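Local coordinates for endoglucanase A (Clostridium cellulolyticum, PDB 1EDG), which hydrolyses internal beta-1,4-glucosidic bonds of cellulose as the catalytic domain of a family 5 endoglucanase, at residues L31-G36 against F355-C360; I60-Q65 against Q104-Y109. All blocks are in the same frame, centred on the assembly; numbering follows the deposited sequence.

Interaction 1 (L31-G36 against F355-C360)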
ATOM      1  N   LEU A  31       1.138   4.360  11.740  1.00  8.08           N
ATOM      2  CA  LEU A  31       2.182   3.635  11.011  1.00  9.07           C
ATOM      3  C   LEU A  31       1.523   2.324  10.593  1.00  7.83           C
ATOM      4  O   LEU A  31       0.777   1.735  11.374  1.00  8.06           O
ATOM      5  CB  LEU A  31       3.380   3.347  11.931  1.00  9.19           C
ATOM      6  CG  LEU A  31       4.575   2.600  11.334  1.00  8.04           C
ATOM      7  CD1 LEU A  31       5.258   3.449  10.278  1.00  8.83           C
ATOM      8  CD2 LEU A  31       5.561   2.241  12.438  1.00 10.04           C
ATOM      9  N   GLY A  32       1.790   1.867   9.375  1.00  7.73           N
ATOM     10  CA  GLY A  32       1.167   0.633   8.920  1.00  7.15           C
ATOM     11  C   GLY A  32       2.097  -0.518   8.567  1.00  6.69           C
ATOM     12  O   GLY A  32       3.299  -0.339   8.363  1.00  6.69           O
ATOM     13  N   TRP A  33       1.510  -1.700   8.434  1.00  6.48           N
ATOM     14  CA  TRP A  33       2.251  -2.904   8.091  1.00  7.29           C
ATOM     15  C   TRP A  33       1.444  -3.661   7.023  1.00  6.31           C
ATOM     16  O   TRP A  33       0.219  -3.735   7.111  1.00  7.74           O
ATOM     17  CB  TRP A  33       2.402  -3.763   9.349  1.00  7.37           C
ATOM     18  CG  TRP A  33       3.156  -5.034   9.166  1.00  8.35           C
ATOM     19  CD1 TRP A  33       4.510  -5.192   9.141  1.00  9.47           C
ATOM     20  CD2 TRP A  33       2.594  -6.344   9.052  1.00  9.55           C
ATOM     21  NE1 TRP A  33       4.827  -6.526   9.030  1.00 10.14           N
ATOM     22  CE2 TRP A  33       3.670  -7.254   8.969  1.00 10.44           C
ATOM     23  CE3 TRP A  33       1.283  -6.838   9.019  1.00 10.32           C
ATOM     24  CZ2 TRP A  33       3.474  -8.639   8.854  1.00 11.70           C
ATOM     25  CZ3 TRP A  33       1.087  -8.217   8.907  1.00 12.43           C
ATOM     26  CH2 TRP A  33       2.181  -9.097   8.826  1.00 11.37           C
ATOM     27  N   ASN A  34       2.131  -4.179   6.006  1.00  7.01           N
ATOM     28  CA  ASN A  34       1.492  -4.945   4.929  1.00  6.94           C
ATOM     29  C   ASN A  34       1.538  -6.449   5.193  1.00  8.91           C
ATOM     30  O   ASN A  34       2.600  -6.981   5.515  1.00 10.01           O
ATOM     31  CB  ASN A  34       2.237  -4.742   3.609  1.00  7.05           C
ATOM     32  CG  ASN A  34       1.773  -3.533   2.840  1.00  9.61           C
ATOM     33  OD1 ASN A  34       0.731  -3.573   2.195  1.00  9.39           O
ATOM     34  ND2 ASN A  34       2.582  -2.476   2.840  1.00  8.08           N
ATOM     35  N   LEU A  35       0.411  -7.130   4.994  1.00  9.54           N
ATOM     36  CA  LEU A  35       0.341  -8.591   5.120  1.00 11.84           C
ATOM     37  C   LEU A  35       0.778  -9.054   3.706  1.00 11.98           C
ATOM     38  O   LEU A  35      -0.039  -9.533   2.912  1.00 11.23           O
ATOM     39  CB  LEU A  35      -1.110  -9.029   5.388  1.00 12.52           C
ATOM     40  CG  LEU A  35      -1.478 -10.193   6.327  1.00 17.01           C
ATOM     41  CD1 LEU A  35      -2.706 -10.899   5.791  1.00 12.26           C
ATOM     42  CD2 LEU A  35      -0.340 -11.180   6.531  1.00 14.62           C
ATOM     43  N   GLY A  36       2.062  -8.875   3.398  1.00 11.82           N
ATOM     44  CA  GLY A  36       2.597  -9.192   2.083  1.00 13.54           C
ATOM     45  C   GLY A  36       2.704 -10.646   1.677  1.00 13.84           C
ATOM     46  O   GLY A  36       2.807 -11.531   2.528  1.00 15.05           O
ATOM     47  N   PHE A 355       8.878  -9.266  10.043  1.00 12.00           N
ATOM     48  CA  PHE A 355       8.174  -9.964  11.114  1.00 14.35           C
ATOM     49  C   PHE A 355       8.192 -11.467  10.839  1.00 16.79           C
ATOM     50  O   PHE A 355       7.649 -11.925   9.825  1.00 15.41           O
ATOM     51  CB  PHE A 355       6.732  -9.460  11.203  1.00 14.08           C
ATOM     52  CG  PHE A 355       5.903 -10.145  12.259  1.00 14.36           C
ATOM     53  CD1 PHE A 355       6.143  -9.921  13.609  1.00 14.47           C
ATOM     54  CD2 PHE A 355       4.844 -10.970  11.901  1.00 15.37           C
ATOM     55  CE1 PHE A 355       5.341 -10.504  14.584  1.00 15.19           C
ATOM     56  CE2 PHE A 355       4.035 -11.562  12.868  1.00 16.65           C
ATOM     57  CZ  PHE A 355       4.282 -11.326  14.213  1.00 16.43           C
ATOM     58  N   ASP A 356       8.851 -12.226  11.710  1.00 15.55           N
ATOM     59  CA  ASP A 356       8.911 -13.674  11.550  1.00 19.26           C
ATOM     60  C   ASP A 356       7.577 -14.224  12.033  1.00 18.24           C
ATOM     61  O   ASP A 356       7.346 -14.357  13.237  1.00 17.15           O
ATOM     62  CB  ASP A 356      10.060 -14.264  12.372  1.00 22.75           C
ATOM     63  CG  ASP A 356      10.351 -15.714  12.015  1.00 28.08           C
ATOM     64  OD1 ASP A 356      11.024 -15.953  10.992  1.00 31.07           O
ATOM     65  OD2 ASP A 356       9.909 -16.614  12.753  1.00 31.81           O
ATOM     66  N   ARG A 357       6.680 -14.499  11.090  1.00 19.42           N
ATOM     67  CA  ARG A 357       5.346 -15.007  11.410  1.00 20.09           C
ATOM     68  C   ARG A 357       5.352 -16.355  12.123  1.00 20.44           C
ATOM     69  O   ARG A 357       4.413 -16.692  12.845  1.00 19.24           O
ATOM     70  CB  ARG A 357       4.477 -15.046  10.145  1.00 22.50           C
ATOM     71  CG  ARG A 357       3.807 -13.699   9.851  1.00 23.88           C
ATOM     72  CD  ARG A 357       4.088 -13.155   8.453  1.00 27.44           C
ATOM     73  NE  ARG A 357       3.084 -13.576   7.489  1.00 26.61           N
ATOM     74  CZ  ARG A 357       2.835 -12.982   6.322  1.00 24.64           C
ATOM     75  NH1 ARG A 357       3.502 -11.907   5.916  1.00 23.65           N
ATOM     76  NH2 ARG A 357       1.909 -13.494   5.539  1.00 21.01           N
ATOM     77  N   ARG A 358       6.438 -17.096  11.951  1.00 22.87           N
ATOM     78  CA  ARG A 358       6.604 -18.402  12.577  1.00 26.16           C
ATOM     79  C   ARG A 358       6.710 -18.269  14.102  1.00 26.68           C
ATOM     80  O   ARG A 358       5.978 -18.929  14.841  1.00 27.98           O
ATOM     81  CB  ARG A 358       7.865 -19.058  12.029  0.70 27.60           C
ATOM     82  CG  ARG A 358       7.997 -20.538  12.301  0.70 32.76           C
ATOM     83  CD  ARG A 358       9.418 -21.001  12.009  0.70 35.66           C
ATOM     84  NE  ARG A 358       9.956 -20.407  10.785  0.70 38.36           N
ATOM     85  CZ  ARG A 358      10.920 -19.487  10.759  0.70 39.02           C
ATOM     86  NH1 ARG A 358      11.458 -19.049  11.891  0.70 39.65           N
ATOM     87  NH2 ARG A 358      11.342 -19.000   9.598  0.70 38.74           N
ATOM     88  N   SER A 359       7.591 -17.384  14.565  1.00 26.22           N
ATOM     89  CA  SER A 359       7.805 -17.176  15.998  1.00 26.03           C
ATOM     90  C   SER A 359       7.094 -15.963  16.588  1.00 26.56           C
ATOM     91  O   SER A 359       7.206 -15.697  17.788  1.00 26.29           O
ATOM     92  CB  SER A 359       9.302 -17.079  16.281  1.00 27.25           C
ATOM     93  OG  SER A 359       9.923 -16.129  15.433  1.00 29.15           O
ATOM     94  N   CYS A 360       6.359 -15.238  15.750  1.00 25.41           N
ATOM     95  CA  CYS A 360       5.632 -14.039  16.163  1.00 25.13           C
ATOM     96  C   CYS A 360       6.505 -12.940  16.760  1.00 24.20           C
ATOM     97  O   CYS A 360       6.146 -12.318  17.759  1.00 25.28           O
ATOM     98  CB  CYS A 360       4.476 -14.374  17.108  1.00 25.86           C
ATOM     99  SG  CYS A 360       2.975 -14.932  16.268  1.00 30.67           S
TER

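Interaction 2 (I60-Q65 against Q104-Y109)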
ATOM      1  N   ILE A  60       2.691 -19.868   5.451  1.00 19.46           N
ATOM      2  CA  ILE A  60       2.050 -20.037   6.751  1.00 19.58           C
ATOM      3  C   ILE A  60       0.703 -19.317   6.798  1.00 20.38           C
ATOM      4  O   ILE A  60       0.541 -18.247   6.202  1.00 20.48           O
ATOM      5  CB  ILE A  60       2.988 -19.535   7.895  1.00 20.17           C
ATOM      6  CG1 ILE A  60       2.375 -19.815   9.267  1.00 19.57           C
ATOM      7  CG2 ILE A  60       3.308 -18.049   7.718  1.00 19.69           C
ATOM      8  CD1 ILE A  60       3.296 -19.470  10.430  1.00 20.13           C
ATOM      9  N   LYS A  61      -0.273 -19.930   7.464  1.00 18.85           N
ATOM     10  CA  LYS A  61      -1.606 -19.353   7.590  1.00 20.10           C
ATOM     11  C   LYS A  61      -1.633 -18.276   8.672  1.00 20.84           C
ATOM     12  O   LYS A  61      -1.099 -18.463   9.770  1.00 19.66           O
ATOM     13  CB  LYS A  61      -2.631 -20.441   7.905  1.00 22.06           C
ATOM     14  CG  LYS A  61      -4.068 -19.950   7.946  1.00 25.39           C
ATOM     15  CD  LYS A  61      -5.044 -21.101   8.153  1.00 27.70           C
ATOM     16  CE  LYS A  61      -6.459 -20.589   8.371  1.00 28.57           C
ATOM     17  NZ  LYS A  61      -7.439 -21.679   8.635  1.00 31.60           N
ATOM     18  N   THR A  62      -2.270 -17.155   8.354  1.00 19.46           N
ATOM     19  CA  THR A  62      -2.376 -16.019   9.261  1.00 17.38           C
ATOM     20  C   THR A  62      -3.203 -16.332  10.501  1.00 17.62           C
ATOM     21  O   THR A  62      -4.263 -16.942  10.403  1.00 20.01           O
ATOM     22  CB  THR A  62      -3.023 -14.827   8.536  1.00 17.04           C
ATOM     23  OG1 THR A  62      -2.431 -14.688   7.237  1.00 15.32           O
ATOM     24  CG2 THR A  62      -2.817 -13.542   9.325  1.00 16.53           C
ATOM     25  N   THR A  63      -2.731 -15.891  11.664  1.00 17.28           N
ATOM     26  CA  THR A  63      -3.449 -16.114  12.917  1.00 17.80           C
ATOM     27  C   THR A  63      -3.646 -14.800  13.675  1.00 17.47           C
ATOM     28  O   THR A  63      -2.970 -13.810  13.397  1.00 18.57           O
ATOM     29  CB  THR A  63      -2.682 -17.098  13.822  1.00 19.83           C
ATOM     30  OG1 THR A  63      -1.400 -16.544  14.155  1.00 20.07           O
ATOM     31  CG2 THR A  63      -2.480 -18.429  13.107  1.00 19.41           C
ATOM     32  N   LYS A  64      -4.568 -14.792  14.630  1.00 18.70           N
ATOM     33  CA  LYS A  64      -4.844 -13.601  15.436  1.00 20.63           C
ATOM     34  C   LYS A  64      -3.599 -13.178  16.228  1.00 21.95           C
ATOM     35  O   LYS A  64      -3.301 -11.983  16.335  1.00 19.59           O
ATOM     36  CB  LYS A  64      -6.010 -13.882  16.390  1.00 22.64           C
ATOM     37  CG  LYS A  64      -6.357 -12.778  17.395  1.00 24.01           C
ATOM     38  CD  LYS A  64      -7.164 -11.660  16.778  1.00 25.75           C
ATOM     39  CE  LYS A  64      -8.056 -10.974  17.814  1.00 26.16           C
ATOM     40  NZ  LYS A  64      -7.297 -10.352  18.935  1.00 26.74           N
ATOM     41  N   GLN A  65      -2.872 -14.155  16.769  1.00 21.70           N
ATOM     42  CA  GLN A  65      -1.662 -13.876  17.547  1.00 23.46           C
ATOM     43  C   GLN A  65      -0.658 -13.033  16.760  1.00 21.29           C
ATOM     44  O   GLN A  65      -0.027 -12.137  17.320  1.00 20.72           O
ATOM     45  CB  GLN A  65      -1.020 -15.184  18.045  1.00 27.95           C
ATOM     46  CG  GLN A  65       0.486 -15.109  18.403  1.00 36.84           C
ATOM     47  CD  GLN A  65       0.824 -14.334  19.694  1.00 41.01           C
ATOM     48  OE1 GLN A  65       0.331 -13.223  19.936  1.00 42.46           O
ATOM     49  NE2 GLN A  65       1.712 -14.910  20.502  1.00 42.00           N
ATOM     50  N   GLN A 104     -12.480 -11.981   5.283  1.00 12.57           N
ATOM     51  CA  GLN A 104     -13.177 -11.282   6.359  1.00 15.36           C
ATOM     52  C   GLN A 104     -12.679 -11.709   7.744  1.00 16.21           C
ATOM     53  O   GLN A 104     -12.671 -10.913   8.680  1.00 16.66           O
ATOM     54  CB  GLN A 104     -14.689 -11.494   6.251  1.00 16.59           C
ATOM     55  CG  GLN A 104     -15.487 -10.736   7.299  1.00 17.94           C
ATOM     56  CD  GLN A 104     -16.976 -10.832   7.081  1.00 19.74           C
ATOM     57  OE1 GLN A 104     -17.475 -11.819   6.544  1.00 22.18           O
ATOM     58  NE2 GLN A 104     -17.699  -9.809   7.497  1.00 18.78           N
ATOM     59  N   GLU A 105     -12.273 -12.966   7.866  1.00 17.35           N
ATOM     60  CA  GLU A 105     -11.761 -13.504   9.126  1.00 19.05           C
ATOM     61  C   GLU A 105     -10.506 -12.727   9.530  1.00 16.60           C
ATOM     62  O   GLU A 105     -10.394 -12.251  10.661  1.00 17.47           O
ATOM     63  CB  GLU A 105     -11.413 -14.981   8.929  1.00 23.06           C
ATOM     64  CG  GLU A 105     -11.797 -15.913  10.060  1.00 28.94           C
ATOM     65  CD  GLU A 105     -11.834 -17.373   9.606  1.00 30.55           C
ATOM     66  OE1 GLU A 105     -10.778 -17.912   9.214  1.00 29.51           O
ATOM     67  OE2 GLU A 105     -12.929 -17.976   9.616  1.00 33.87           O
ATOM     68  N   VAL A 106      -9.580 -12.580   8.586  1.00 15.61           N
ATOM     69  CA  VAL A 106      -8.325 -11.863   8.815  1.00 15.61           C
ATOM     70  C   VAL A 106      -8.574 -10.369   9.061  1.00 16.80           C
ATOM     71  O   VAL A 106      -7.898  -9.749   9.889  1.00 15.26           O
ATOM     72  CB  VAL A 106      -7.341 -12.075   7.640  1.00 15.35           C
ATOM     73  CG1 VAL A 106      -6.078 -11.243   7.835  1.00 16.25           C
ATOM     74  CG2 VAL A 106      -6.973 -13.550   7.542  1.00 15.09           C
ATOM     75  N   VAL A 107      -9.545  -9.798   8.349  1.00 15.71           N
ATOM     76  CA  VAL A 107      -9.912  -8.392   8.528  1.00 14.32           C
ATOM     77  C   VAL A 107     -10.366  -8.215   9.979  1.00 14.69           C
ATOM     78  O   VAL A 107      -9.957  -7.271  10.667  1.00 13.39           O
ATOM     79  CB  VAL A 107     -11.066  -7.979   7.564  1.00 13.44           C
ATOM     80  CG1 VAL A 107     -11.688  -6.653   7.993  1.00 12.81           C
ATOM     81  CG2 VAL A 107     -10.537  -7.870   6.139  1.00 12.35           C
ATOM     82  N   ASN A 108     -11.171  -9.160  10.455  1.00 12.72           N
ATOM     83  CA  ASN A 108     -11.676  -9.112  11.817  1.00 13.83           C
ATOM     84  C   ASN A 108     -10.586  -9.192  12.880  1.00 12.92           C
ATOM     85  O   ASN A 108     -10.733  -8.602  13.944  1.00 14.12           O
ATOM     86  CB  ASN A 108     -12.750 -10.179  12.033  1.00 15.44           C
ATOM     87  CG  ASN A 108     -14.082  -9.790  11.413  1.00 15.96           C
ATOM     88  OD1 ASN A 108     -14.271  -8.638  11.014  1.00 17.97           O
ATOM     89  ND2 ASN A 108     -15.013 -10.733  11.345  1.00 16.05           N
ATOM     90  N   TYR A 109      -9.489  -9.890  12.589  1.00 13.98           N
ATOM     91  CA  TYR A 109      -8.372  -9.977  13.535  1.00 13.40           C
ATOM     92  C   TYR A 109      -7.902  -8.550  13.826  1.00 16.77           C
ATOM     93  O   TYR A 109      -7.631  -8.197  14.974  1.00 15.27           O
ATOM     94  CB  TYR A 109      -7.172 -10.724  12.941  1.00 13.78           C
ATOM     95  CG  TYR A 109      -7.334 -12.203  12.688  1.00 13.88           C
ATOM     96  CD1 TYR A 109      -8.379 -12.934  13.252  1.00 14.57           C
ATOM     97  CD2 TYR A 109      -6.424 -12.873  11.872  1.00 15.82           C
ATOM     98  CE1 TYR A 109      -8.511 -14.309  13.001  1.00 15.92           C
ATOM     99  CE2 TYR A 109      -6.544 -14.236  11.615  1.00 16.66           C
ATOM    100  CZ  TYR A 109      -7.586 -14.946  12.178  1.00 15.90           C
ATOM    101  OH  TYR A 109      -7.707 -16.287  11.896  1.00 18.00           O
TER
HETATM  102  O   HOH W   1      -6.236 -17.050  14.784  1.00 25.12           O

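Interaction 1 (L31-G36 against F355-C360)
Gly36 O is gripped by two groups, Arg357 NH1 through a weak hydrogen bond of 3.5 Å with an N-H...O angle of 154°, and the hydroxyl of Thr38. The carbonyl oxygen lies at the guanidinium edge, near its plane, while Leu35 comes over one face and sets CD2 3.4 Å from Arg357 NH2. That NH2 also bonds to Thr38 OG1, so one threonine ties the arginine to the loop after strand 32-34. The arginine chain, bent at chi2 and chi3, turns its flat end onto this loop, and Arg357 NH1 comes 4.3 Å from Trp33 CH2. Earlier in both segments Trp33 and Phe355 meet, with Trp33 CZ2 4.1 Å from Phe355 CD2. The centroids of the six-membered indole ring and the phenyl ring are 5.9 Å apart. Their planes stand at 85°, but the pair is oblique, neither stacked nor edge-to-face. Trp33 CG is anti to the backbone N (chi1 -179°), which sends the indole out from the strand. Asp341 OD2 accepts both Trp33 NE1 and Phe355 N, satisfying the indole N-H and linking the two sides, and Ile70 of helix 64-73 touches both side chains. Beyond Phe355, Asp356 OD2 accepts from Ser359 N, an Asx motif that shapes the turn leading to strand 361-362, and also from Ser359 OG at 2.7 Å. In this (beta/alpha)8 (TIM) barrel the first strand of the wall, through Trp33, and the loop after it meet a short hairpin (355-356 with 361-362) that follows the eighth strand.

Interaction 2 (I60-Q65 against Q104-Y109)
Tyr109 CG stands anti to its carbonyl carbon (chi1 -68°) and Lys64 CG anti to its backbone N (chi1 175°), torsions that lay the phenol across the first turn of helix 64-73 and carry the lysine chain past the CB end of the ring toward the Tyr109 backbone. Lys64 CB sits over the ring face in a CH-pi contact, 4.2 Å from the centroid and 17° off the normal. Further on, Lys64 CD reaches 3.9 Å from Tyr109 CD1 before the chain bends away to a salt bridge with Asp68. Lys64 N lies over this same face, 3.6 Å from Tyr109 CE2, but donates to a water at 2.8 Å; the water in turn makes a weak bond of 3.3 Å to Tyr109 OH. Glu105 O and Val106 CA back the opposite face, sandwiching the ring between its own helix and the neighbour. Thr62 O approaches the ring edge, 3.7 Å from Tyr109 CE2, and Arg102 hydrogen-bonds both that oxygen and Tyr109 OH. On the inner side Thr62 CG2 packs 4.3 Å from Val106 CG1. Here the loop and first turn leading into the first outer helix, with Thr63 at the N-cap position, pack against the second, helix 97-111, in the helical shell of a TIM barrel.

How the interactions relate
The centres of the two contacts lie about 12 Å apart, and interaction 2 is nested in the chain loop that interaction 1 closes. They touch at several places: Cys360 SG packs 3.3 Å from Gln65 CG, Arg357 O lies 3.8 Å from Ile60 CD1, and Leu35 CD1 meets Val106 CG1 at 4.0 Å. Leu35, just after the strand, also meets Thr62, and so lies against both segments of interaction 2. Thr38, bonded to Arg357 and Gly36, touches the Thr62 side chain too. In family 5 enzymes the catalytic acids stand at the carboxyl ends of barrel strands four and seven; interaction 1 reaches the barrel interior through Asn34, which bonds Gly306 of strand 303-308, whereas interaction 2 lies in the outer helical layer.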